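Local coordinates for chemotaxis operon protein (CheX) (PDB 3HZH) that probably dephosphorylates the phosphorylated chemotaxis response regulator CheY, acting as a CheC-like phosphatase of Borrelia burgdorferi, at residues Asp30-Val34 against Val80-Leu84. Residues are numbered along the deposited sequence; the frame is centred on the assembly and turned at random.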
loop_
_atom_site.group_PDB
_atom_site.type_symbol
_atom_site.label_atom_id
_atom_site.label_comp_id
_atom_site.label_asym_id
_atom_site.label_seq_id
_atom_site.Cartn_x
_atom_site.Cartn_y
_atom_site.Cartn_z
ATOM N N ASP B 30 4.376 -9.569 -8.614
ATOM C CA ASP B 30 4.566 -8.236 -9.153
ATOM C C ASP B 30 5.503 -7.393 -8.287
ATOM O O ASP B 30 6.229 -6.548 -8.806
ATOM C CB ASP B 30 3.210 -7.537 -9.281
ATOM C CG ASP B 30 3.067 -6.773 -10.584
ATOM O OD1 ASP B 30 3.115 -7.418 -11.654
ATOM O OD2 ASP B 30 2.905 -5.535 -10.540
HETATM N N MSE B 31 5.494 -7.623 -6.976
HETATM C CA MSE B 31 6.343 -6.846 -6.073
HETATM C C MSE B 31 7.754 -7.434 -5.935
HETATM O O MSE B 31 8.738 -6.776 -6.273
HETATM C CB MSE B 31 5.692 -6.717 -4.685
HETATM C CG MSE B 31 4.274 -6.131 -4.699
HETATM SE SE MSE B 31 3.659 -5.506 -3.088
HETATM C CE MSE B 31 4.718 -4.024 -2.911
ATOM N N LEU B 32 7.847 -8.659 -5.423
ATOM C CA LEU B 32 9.132 -9.337 -5.274
ATOM C C LEU B 32 9.465 -9.844 -6.649
ATOM O O LEU B 32 8.757 -10.705 -7.154
ATOM C CB LEU B 32 9.017 -10.578 -4.395
ATOM C CG LEU B 32 8.790 -10.625 -2.898
ATOM C CD1 LEU B 32 8.260 -12.011 -2.572
ATOM C CD2 LEU B 32 10.082 -10.327 -2.141
ATOM N N LEU B 33 10.524 -9.350 -7.265
ATOM C CA LEU B 33 10.842 -9.869 -8.576
ATOM C C LEU B 33 11.989 -10.861 -8.483
ATOM O O LEU B 33 13.153 -10.510 -8.663
ATOM C CB LEU B 33 11.162 -8.736 -9.549
ATOM C CG LEU B 33 10.012 -7.745 -9.779
ATOM C CD1 LEU B 33 10.449 -6.713 -10.803
ATOM C CD2 LEU B 33 8.762 -8.472 -10.269
ATOM N N VAL B 34 11.644 -12.098 -8.147
ATOM C CA VAL B 34 12.607 -13.188 -8.054
ATOM C C VAL B 34 11.929 -14.316 -8.802
ATOM O O VAL B 34 10.813 -14.714 -8.460
ATOM C CB VAL B 34 12.870 -13.628 -6.590
ATOM C CG1 VAL B 34 13.538 -12.501 -5.828
ATOM C CG2 VAL B 34 11.571 -14.035 -5.909
ATOM N N VAL B 80 12.693 -10.695 2.052
ATOM C CA VAL B 80 11.645 -9.952 1.343
ATOM C C VAL B 80 11.844 -8.438 1.429
ATOM O O VAL B 80 11.764 -7.741 0.416
ATOM C CB VAL B 80 10.237 -10.284 1.894
ATOM C CG1 VAL B 80 9.188 -9.430 1.186
ATOM C CG2 VAL B 80 9.936 -11.772 1.699
ATOM N N ALA B 81 12.086 -7.924 2.630
ATOM C CA ALA B 81 12.298 -6.485 2.774
ATOM C C ALA B 81 13.517 -6.055 1.945
ATOM O O ALA B 81 13.499 -4.995 1.317
ATOM C CB ALA B 81 12.497 -6.122 4.240
ATOM N N SER B 82 14.559 -6.890 1.936
ATOM C CA SER B 82 15.776 -6.603 1.179
ATOM C C SER B 82 15.506 -6.499 -0.318
ATOM O O SER B 82 15.959 -5.569 -0.977
ATOM C CB SER B 82 16.839 -7.681 1.429
ATOM O OG SER B 82 17.334 -7.622 2.758
ATOM N N LYS B 83 14.768 -7.459 -0.853
ATOM C CA LYS B 83 14.443 -7.456 -2.271
ATOM C C LYS B 83 13.582 -6.256 -2.671
ATOM O O LYS B 83 13.815 -5.653 -3.717
ATOM C CB LYS B 83 13.715 -8.755 -2.647
ATOM C CG LYS B 83 14.552 -10.015 -2.495
ATOM C CD LYS B 83 15.695 -10.032 -3.498
ATOM C CE LYS B 83 16.502 -11.318 -3.403
ATOM N NZ LYS B 83 17.520 -11.414 -4.494
ATOM N N LEU B 84 12.600 -5.909 -1.837
ATOM C CA LEU B 84 11.697 -4.802 -2.137
ATOM C C LEU B 84 12.290 -3.394 -2.016
ATOM O O LEU B 84 11.828 -2.447 -2.664
ATOM C CB LEU B 84 10.415 -4.895 -1.313
ATOM C CG LEU B 84 9.632 -6.195 -1.517
ATOM C CD1 LEU B 84 8.249 -6.065 -0.901
ATOM C CD2 LEU B 84 9.506 -6.494 -2.996
#
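This is apolar packing between the C-terminal end of helix 17-31, with the turn that leaves it, and the last part of helix 74-85, on the helical layer that lies over the antiparallel sheet of this CheX-family, CheC-like fold. The chain leaves helical geometry at Leu-32, which with Leu-84 supplies most of the buried surface: its CD2 reaches Val-80 CG1 at 3.6 Å, and Leu-84 CD2 and Lys-83 CB each at 4.0 Å. Val-80 and Leu-84 are one helical turn apart, linked by the backbone hydrogen bond from Leu-84 N to Val-80 O at 3.0 Å, so the leucine methyl sits among Val-80, Lys-83 and Leu-84. Ile-162 of the sheet lies against both Leu-32 and Val-80, while Val-108 of helix 97-118 touches Leu-84. At the more open margin Val-34 CG1 rests 4.0 Å from Lys-83 CE, an aliphatic contact that leaves the lysine amine beyond it. The other margin faces the bound response regulator: Met-31, modelled as selenomethionine, packs on Pro-141 of the CheY-3 chain and Leu-84 on Phe-47 of that chain, so the contact adjoins the phosphatase-substrate interface. Leu-84 also packs against the C-terminal end of helix 17-31, where its CD2 sits 3.4 Å from Met-31 O and 4.2 Å from Met-31 CB.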